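Local coordinates for L-lactate dehydrogenase (Trichomonas vaginalis, PDB 4UUL), which catalyses the NADH-linked interconversion of pyruvate and L-lactate, and probably also, as its malate dehydrogenase family relatives do, that of oxaloacetate and L-malate, at residues Gly11-Gln15 with Ala45-Leu49; Gly27-Gly31 with Met252-Phe257; Ala162-Val166 with Val177-Ile181. The protein carries 1 engineered substitution. Numbering follows the deposited sequence.

Interaction 1. Residues Gly11-Gln15 with Ala45-Leu49; sequences GAAGQ and AMNRL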
loop_
_atom_site.group_PDB
_atom_site.type_symbol
_atom_site.label_atom_id
_atom_site.label_comp_id
_atom_site.label_asym_id
_atom_site.label_seq_id
_atom_site.Cartn_x
_atom_site.Cartn_y
_atom_site.Cartn_z
ATOM N N GLY B 11 -10.295 13.232 3.193
ATOM C CA GLY B 11 -9.791 13.181 1.814
ATOM C C GLY B 11 -9.653 11.761 1.299
ATOM O O GLY B 11 -8.756 11.445 0.518
ATOM N N ALA B 12 -10.543 10.880 1.758
ATOM C CA ALA B 12 -10.318 9.449 1.602
ATOM C C ALA B 12 -10.287 8.967 0.176
ATOM O O ALA B 12 -9.748 7.906 -0.060
ATOM C CB ALA B 12 -11.302 8.654 2.435
ATOM N N ALA B 13 -10.881 9.716 -0.740
ATOM C CA ALA B 13 -10.915 9.322 -2.142
ATOM C C ALA B 13 -9.631 9.606 -2.905
ATOM O O ALA B 13 -9.465 9.189 -4.037
ATOM C CB ALA B 13 -12.077 9.982 -2.829
ATOM N N GLY B 14 -8.714 10.335 -2.299
ATOM C CA GLY B 14 -7.484 10.651 -2.979
ATOM C C GLY B 14 -6.493 9.527 -2.952
ATOM O O GLY B 14 -6.742 8.449 -2.381
ATOM N N GLN B 15 -5.318 9.767 -3.523
ATOM C CA GLN B 15 -4.330 8.686 -3.605
ATOM C C GLN B 15 -3.800 8.245 -2.237
ATOM O O GLN B 15 -3.588 7.064 -2.012
ATOM C CB GLN B 15 -3.185 9.047 -4.517
ATOM C CG GLN B 15 -2.319 7.834 -4.783
ATOM C CD GLN B 15 -3.109 6.612 -5.249
ATOM O OE1 GLN B 15 -3.052 5.566 -4.628
ATOM N NE2 GLN B 15 -3.864 6.758 -6.336
ATOM N N ALA B 45 -16.493 13.612 -4.905
ATOM C CA ALA B 45 -15.531 12.523 -4.813
ATOM C C ALA B 45 -16.194 11.213 -4.475
ATOM O O ALA B 45 -15.517 10.195 -4.363
ATOM C CB ALA B 45 -14.511 12.838 -3.771
ATOM N N MET B 46 -17.504 11.219 -4.303
ATOM C CA MET B 46 -18.132 10.038 -3.727
ATOM C C MET B 46 -18.113 8.819 -4.645
ATOM O O MET B 46 -17.977 7.711 -4.156
ATOM C CB MET B 46 -19.541 10.328 -3.210
ATOM C CG MET B 46 -19.501 11.135 -1.908
ATOM S SD MET B 46 -18.436 10.516 -0.562
ATOM C CE MET B 46 -19.517 9.281 0.146
ATOM N N ASN B 47 -18.196 8.990 -5.959
ATOM C CA ASN B 47 -18.017 7.817 -6.825
ATOM C C ASN B 47 -16.614 7.183 -6.678
ATOM O O ASN B 47 -16.493 5.930 -6.600
ATOM C CB ASN B 47 -18.304 8.160 -8.263
ATOM C CG ASN B 47 -19.788 8.294 -8.535
ATOM O OD1 ASN B 47 -20.627 7.833 -7.753
ATOM N ND2 ASN B 47 -20.117 8.934 -9.630
ATOM N N ARG B 48 -15.575 8.021 -6.591
ATOM C CA ARG B 48 -14.247 7.481 -6.371
ATOM C C ARG B 48 -14.152 6.825 -4.979
ATOM O O ARG B 48 -13.457 5.824 -4.776
ATOM C CB ARG B 48 -13.208 8.579 -6.565
ATOM C CG ARG B 48 -11.863 8.045 -7.030
ATOM C CD ARG B 48 -10.885 9.129 -7.330
ATOM N NE ARG B 48 -9.523 8.690 -7.049
ATOM C CZ ARG B 48 -8.536 9.508 -6.680
ATOM N NH1 ARG B 48 -8.770 10.811 -6.527
ATOM N NH2 ARG B 48 -7.324 9.027 -6.431
ATOM N N LEU B 49 -14.861 7.378 -4.004
ATOM C CA LEU B 49 -14.838 6.756 -2.700
ATOM C C LEU B 49 -15.543 5.405 -2.725
ATOM O O LEU B 49 -15.062 4.435 -2.109
ATOM C CB LEU B 49 -15.441 7.678 -1.631
ATOM C CG LEU B 49 -15.189 7.214 -0.201
ATOM C CD1 LEU B 49 -13.724 6.802 0.063
ATOM C CD2 LEU B 49 -15.586 8.336 0.698
HETATM O O HOH W 1 -10.591 5.988 -4.578
#
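The loop G11-Q15, which carries the first two glycines of the GxxGxxG fingerprint of a Rossmann NAD-binding domain, lies against the first turn of the helix that opens at M46. A13 is the centre of the contact, its CA-to-CB bond pointing toward the helix. Its CB sits 3.9 Å from A45 CB, 4.1 Å from R48 CB and 4.2 Å from L49 CB; the small alanine methyl lets the loop come close, with A13 CA 4.7 Å from L49 CA. L49, with chi1 t and chi2 p, starts sideways, yet its end brings CD1 to 3.9 Å from A12 CB. R48 is t at chi1 and chi2, with chi3 between wells at 149°, and reaches over the loop so that one face of its guanidinium lies over A13 O and G14 N. In this pose its nitrogens are badly angled for hydrogen bonding to A13 O. A water links the backbones instead, donating to R48 O at 2.9 Å and weakly to A13 O at 3.4 Å. Q15 points its CB away, and its NE2 stays 4.1 Å from R48 NH2. R48 and Q15 both contact NADH in other structures of this protein and so belong to the cofactor site, empty here. G11 has a positive phi, natural for glycine, and G14 N donates to G11 O at 3.0 Å, closing a type I turn. D41, another NADH ligand, accepts a hydrogen bond from A13 N. The loop joins strand 5-10 to helix 15-25, with G14 as its N-cap, while A12 and L49 both rest on L39 of strand 35-40.

Interaction 2. Residues Gly27-Gly31 with Met252-Phe257; sequences GELYG and MKAWLF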
loop_
_atom_site.group_PDB
_atom_site.type_symbol
_atom_site.label_atom_id
_atom_site.label_comp_id
_atom_site.label_asym_id
_atom_site.label_seq_id
_atom_site.Cartn_x
_atom_site.Cartn_y
_atom_site.Cartn_z
ATOM N N GLY B 27 -4.004 -4.783 8.439
ATOM C CA GLY B 27 -3.595 -5.136 9.781
ATOM C C GLY B 27 -2.326 -4.461 10.275
ATOM O O GLY B 27 -1.887 -4.702 11.410
ATOM N N GLU B 28 -1.730 -3.592 9.462
ATOM C CA GLU B 28 -0.408 -3.067 9.770
ATOM C C GLU B 28 -0.389 -2.062 10.917
ATOM O O GLU B 28 0.642 -1.902 11.557
ATOM C CB GLU B 28 0.189 -2.412 8.536
ATOM C CG GLU B 28 1.386 -1.503 8.812
ATOM C CD GLU B 28 2.576 -2.240 9.403
ATOM O OE1 GLU B 28 2.638 -3.504 9.302
ATOM O OE2 GLU B 28 3.462 -1.528 9.948
ATOM N N LEU B 29 -1.502 -1.402 11.189
ATOM C CA LEU B 29 -1.503 -0.337 12.200
ATOM C C LEU B 29 -1.829 -0.908 13.587
ATOM O O LEU B 29 -1.098 -0.661 14.532
ATOM C CB LEU B 29 -2.529 0.703 11.806
ATOM C CG LEU B 29 -2.653 1.880 12.771
ATOM C CD1 LEU B 29 -1.344 2.611 12.959
ATOM C CD2 LEU B 29 -3.681 2.896 12.279
ATOM N N TYR B 30 -2.914 -1.662 13.700
ATOM C CA TYR B 30 -3.471 -2.100 14.984
ATOM C C TYR B 30 -3.203 -3.581 15.291
ATOM O O TYR B 30 -3.761 -4.146 16.232
ATOM C CB TYR B 30 -4.981 -1.834 14.996
ATOM C CG TYR B 30 -5.335 -0.455 15.517
ATOM C CD1 TYR B 30 -5.412 -0.209 16.862
ATOM C CD2 TYR B 30 -5.616 0.580 14.636
ATOM C CE1 TYR B 30 -5.776 1.031 17.342
ATOM C CE2 TYR B 30 -5.929 1.845 15.104
ATOM C CZ TYR B 30 -6.059 2.050 16.470
ATOM O OH TYR B 30 -6.427 3.283 16.923
ATOM N N GLY B 31 -2.347 -4.210 14.501
ATOM C CA GLY B 31 -1.958 -5.565 14.839
ATOM C C GLY B 31 -3.108 -6.555 14.745
ATOM O O GLY B 31 -3.814 -6.568 13.742
ATOM N N MET B 252 1.718 7.082 13.313
ATOM C CA MET B 252 0.567 6.669 14.107
ATOM C C MET B 252 0.851 5.381 14.893
ATOM O O MET B 252 0.450 5.276 16.051
ATOM C CB MET B 252 -0.671 6.527 13.245
ATOM C CG MET B 252 -1.952 6.306 14.074
ATOM S SD MET B 252 -2.478 7.743 15.019
ATOM C CE MET B 252 -3.343 8.661 13.719
ATOM N N LYS B 253 1.512 4.406 14.281
ATOM C CA LYS B 253 1.796 3.172 14.981
ATOM C C LYS B 253 2.702 3.412 16.189
ATOM O O LYS B 253 2.486 2.840 17.270
ATOM C CB LYS B 253 2.418 2.177 13.987
ATOM C CG LYS B 253 2.501 0.754 14.530
ATOM C CD LYS B 253 3.106 -0.175 13.516
ATOM C CE LYS B 253 3.102 -1.600 14.003
ATOM N NZ LYS B 253 3.453 -2.501 12.868
ATOM N N ALA B 254 3.702 4.274 16.017
ATOM C CA ALA B 254 4.561 4.651 17.134
ATOM C C ALA B 254 3.745 5.371 18.232
ATOM O O ALA B 254 3.927 5.096 19.416
ATOM C CB ALA B 254 5.656 5.556 16.671
ATOM N N TRP B 255 2.877 6.282 17.832
ATOM C CA TRP B 255 2.041 7.033 18.769
ATOM C C TRP B 255 1.123 6.125 19.563
ATOM O O TRP B 255 0.853 6.350 20.748
ATOM C CB TRP B 255 1.239 8.089 18.003
ATOM C CG TRP B 255 0.638 9.162 18.819
ATOM C CD1 TRP B 255 0.811 9.419 20.147
ATOM C CD2 TRP B 255 -0.234 10.183 18.313
ATOM N NE1 TRP B 255 0.073 10.539 20.491
ATOM C CE2 TRP B 255 -0.536 11.042 19.385
ATOM C CE3 TRP B 255 -0.771 10.453 17.050
ATOM C CZ2 TRP B 255 -1.346 12.159 19.224
ATOM C CZ3 TRP B 255 -1.588 11.559 16.882
ATOM C CH2 TRP B 255 -1.862 12.408 17.976
ATOM N N LEU B 256 0.608 5.084 18.916
ATOM C CA LEU B 256 -0.339 4.204 19.553
ATOM C C LEU B 256 0.333 3.248 20.539
ATOM O O LEU B 256 -0.231 3.026 21.619
ATOM C CB LEU B 256 -1.136 3.405 18.516
ATOM C CG LEU B 256 -2.226 4.145 17.757
ATOM C CD1 LEU B 256 -2.687 3.358 16.538
ATOM C CD2 LEU B 256 -3.411 4.457 18.639
ATOM N N PHE B 257 1.501 2.693 20.175
ATOM C CA PHE B 257 2.077 1.523 20.868
ATOM C C PHE B 257 3.498 1.697 21.359
ATOM O O PHE B 257 4.016 0.822 22.060
ATOM C CB PHE B 257 1.985 0.263 19.996
ATOM C CG PHE B 257 0.592 -0.016 19.523
ATOM C CD1 PHE B 257 -0.380 -0.398 20.431
ATOM C CD2 PHE B 257 0.244 0.142 18.195
ATOM C CE1 PHE B 257 -1.664 -0.612 20.036
ATOM C CE2 PHE B 257 -1.067 -0.099 17.793
ATOM C CZ PHE B 257 -1.997 -0.474 18.717
#
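G27 ends the helix before it with a Schellman motif; its phi of 105° would jam a CB against the preceding carbonyl, so glycine fits the place. The chain then turns through L29 and Y30 to G31, another glycine with positive phi, whose N donates a weak 3.2 Å bond to G27 O. Facing this turn is the last part of a helix, M252-F257, still helical to its end, with L256 N bonded to M252 O at 2.9 Å and F257 N to K253 O at 3.1 Å. The backbones come closest at L29 and K253, 5.6 Å between CA atoms. L29 supplies the apolar plug: its CD1 lies 3.9 Å from both M252 CG and L256 CD1, residues one helical turn apart, and a branched side chain fills that groove well. L256 CD1 also sits over the face of the Y30 ring, 4.0 Å from its centroid, in a CH-pi contact. F257 turns its edge toward the same ring, an offset edge-to-face pair with centroids 6.0 Å apart and planes at 87°; its CE2 comes 3.3 Å from L29 O. K253 is fully extended, all t, which carries NZ to E28 OE2 at 3.1 Å in a salt bridge and lets NZ donate a hydrogen bond to E28 O at 3.2 Å. A long flexible lysine can thus serve a side chain and a backbone carbonyl together. M252 and L29 both touch F84 of strand 82-85. The contact belongs to the domain junction of the LDH/MDH fold, where helix 242-257, from the C-terminal family region, packs against the Rossmann sheet.

Interaction 3. Residues Ala162-Val166 with Val177-Ile181; sequences AYYEV and VHDII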
loop_
_atom_site.group_PDB
_atom_site.type_symbol
_atom_site.label_atom_id
_atom_site.label_comp_id
_atom_site.label_asym_id
_atom_site.label_seq_id
_atom_site.Cartn_x
_atom_site.Cartn_y
_atom_site.Cartn_z
ATOM N N ALA B 162 15.624 12.409 4.679
ATOM C CA ALA B 162 16.953 12.788 5.137
ATOM C C ALA B 162 17.815 11.587 5.447
ATOM O O ALA B 162 19.005 11.554 5.100
ATOM C CB ALA B 162 16.837 13.682 6.363
ATOM N N TYR B 163 17.216 10.556 6.048
ATOM C CA TYR B 163 17.986 9.345 6.311
ATOM C C TYR B 163 18.489 8.682 5.036
ATOM O O TYR B 163 19.651 8.274 4.971
ATOM C CB TYR B 163 17.166 8.323 7.127
ATOM C CG TYR B 163 17.382 8.406 8.629
ATOM C CD1 TYR B 163 18.381 7.682 9.259
ATOM C CD2 TYR B 163 16.581 9.221 9.430
ATOM C CE1 TYR B 163 18.572 7.776 10.624
ATOM C CE2 TYR B 163 16.747 9.324 10.798
ATOM C CZ TYR B 163 17.756 8.576 11.392
ATOM O OH TYR B 163 17.966 8.650 12.748
ATOM N N TYR B 164 17.630 8.562 4.049
ATOM C CA TYR B 164 18.091 7.901 2.843
ATOM C C TYR B 164 19.197 8.713 2.169
ATOM O O TYR B 164 20.206 8.167 1.721
ATOM C CB TYR B 164 16.913 7.667 1.918
ATOM C CG TYR B 164 17.313 6.612 0.871
ATOM C CD1 TYR B 164 17.961 6.989 -0.289
ATOM C CD2 TYR B 164 17.047 5.225 1.076
ATOM C CE1 TYR B 164 18.355 6.077 -1.257
ATOM C CE2 TYR B 164 17.439 4.271 0.115
ATOM C CZ TYR B 164 18.086 4.697 -1.030
ATOM O OH TYR B 164 18.434 3.764 -1.946
ATOM N N GLU B 165 19.058 10.035 2.150
ATOM C CA GLU B 165 20.038 10.859 1.492
ATOM C C GLU B 165 21.383 10.724 2.185
ATOM O O GLU B 165 22.407 10.591 1.548
ATOM C CB GLU B 165 19.554 12.311 1.468
ATOM C CG GLU B 165 20.566 13.343 1.149
ATOM C CD GLU B 165 21.175 13.187 -0.261
ATOM O OE1 GLU B 165 20.559 12.525 -1.133
ATOM O OE2 GLU B 165 22.285 13.724 -0.495
ATOM N N VAL B 166 21.391 10.803 3.508
ATOM C CA VAL B 166 22.646 10.766 4.231
ATOM C C VAL B 166 23.277 9.398 4.157
ATOM O O VAL B 166 24.480 9.285 3.948
ATOM C CB VAL B 166 22.450 11.214 5.698
ATOM C CG1 VAL B 166 23.719 10.943 6.502
ATOM C CG2 VAL B 166 22.054 12.693 5.721
ATOM N N VAL B 177 22.782 4.752 10.359
ATOM C CA VAL B 177 22.800 6.197 10.608
ATOM C C VAL B 177 21.842 6.401 11.765
ATOM O O VAL B 177 20.863 5.685 11.868
ATOM C CB VAL B 177 22.361 6.984 9.382
ATOM C CG1 VAL B 177 22.375 8.484 9.644
ATOM C CG2 VAL B 177 23.245 6.638 8.192
ATOM N N HIS B 178 22.145 7.364 12.625
ATOM C CA HIS B 178 21.410 7.579 13.862
ATOM C C HIS B 178 21.253 9.057 14.148
ATOM O O HIS B 178 22.160 9.833 13.900
ATOM C CB HIS B 178 22.185 6.940 15.026
ATOM C CG HIS B 178 22.472 5.497 14.810
ATOM N ND1 HIS B 178 21.563 4.500 15.095
ATOM C CD2 HIS B 178 23.558 4.883 14.296
ATOM C CE1 HIS B 178 22.091 3.325 14.778
ATOM N NE2 HIS B 178 23.302 3.534 14.289
ATOM N N ASP B 179 20.109 9.401 14.708
ATOM C CA ASP B 179 19.876 10.714 15.321
ATOM C C ASP B 179 19.872 11.876 14.349
ATOM O O ASP B 179 20.247 12.994 14.718
ATOM C CB ASP B 179 20.847 10.962 16.478
ATOM C CG ASP B 179 20.662 9.982 17.592
ATOM O OD1 ASP B 179 19.526 9.528 17.834
ATOM O OD2 ASP B 179 21.674 9.641 18.223
ATOM N N ILE B 180 19.380 11.660 13.142
ATOM C CA ILE B 180 18.948 12.763 12.268
ATOM C C ILE B 180 17.599 13.284 12.765
ATOM O O ILE B 180 16.726 12.497 13.099
ATOM C CB ILE B 180 18.839 12.304 10.805
ATOM C CG1 ILE B 180 20.218 11.909 10.283
ATOM C CG2 ILE B 180 18.176 13.381 9.957
ATOM C CD1 ILE B 180 20.177 11.342 8.871
ATOM N N ILE B 181 17.433 14.613 12.820
ATOM C CA ILE B 181 16.204 15.176 13.352
ATOM C C ILE B 181 15.700 16.264 12.417
ATOM O O ILE B 181 16.493 17.049 11.894
ATOM C CB ILE B 181 16.456 15.829 14.728
ATOM C CG1 ILE B 181 17.143 14.846 15.679
ATOM C CG2 ILE B 181 15.152 16.400 15.301
ATOM C CD1 ILE B 181 17.723 15.543 16.883
HETATM O O HOH W 2 16.339 9.996 14.267
#
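I180 is the apolar centre of this helix-on-strand contact in the alpha/beta C-terminal domain, where helix 156-170 packs against the broken strand 177-183. Its CG2 meets A162 CB at 3.8 Å and its CD1 meets V166 CB at 3.9 Å, so small and beta-branched residues one turn apart make a close-fitting seat; F221 of helix 214-236 also touches A162 and V166. I180 CD1 also lies 4.0 Å from the centroid of the Y163 ring, almost on its normal, a CH-pi contact. V177 extends the apolar patch, with CG1 4.0 Å from Y163 CE1 and 4.2 Å from V166 CG1. Farther out the strand is interrupted at D179, whose positive phi of 67° is uncommon but possible for aspartate. Tyrosine suits the boundary because its ring packs while its hydroxyl reaches backbone polar groups at the break. I180 N donates a weak 3.3 Å bond to Y163 OH, which in turn donates to a water at 2.6 Å; that water donates to I180 O at 2.8 Å.

In the fold
Interactions 1 and 3 stand on opposite sides of the chain's centre, their own centres 34 Å apart, with interaction 2 lying 24 Å from the first and 23 Å from the third. None touches another; even the nearest atoms of interactions 1 and 2 are about 13 Å apart. Along the chain the segments of these two alternate, in the order 11-15, 27-31, 45-49, 252-257, and helix 15-25 links the first pair. Interaction 3 comes between the two halves of interaction 2 and wholly within the C-terminal family region. Thus one contact lies at the cofactor-binding end of the Rossmann domain, one joins the two family regions, and one packs a helix on a strand within the second.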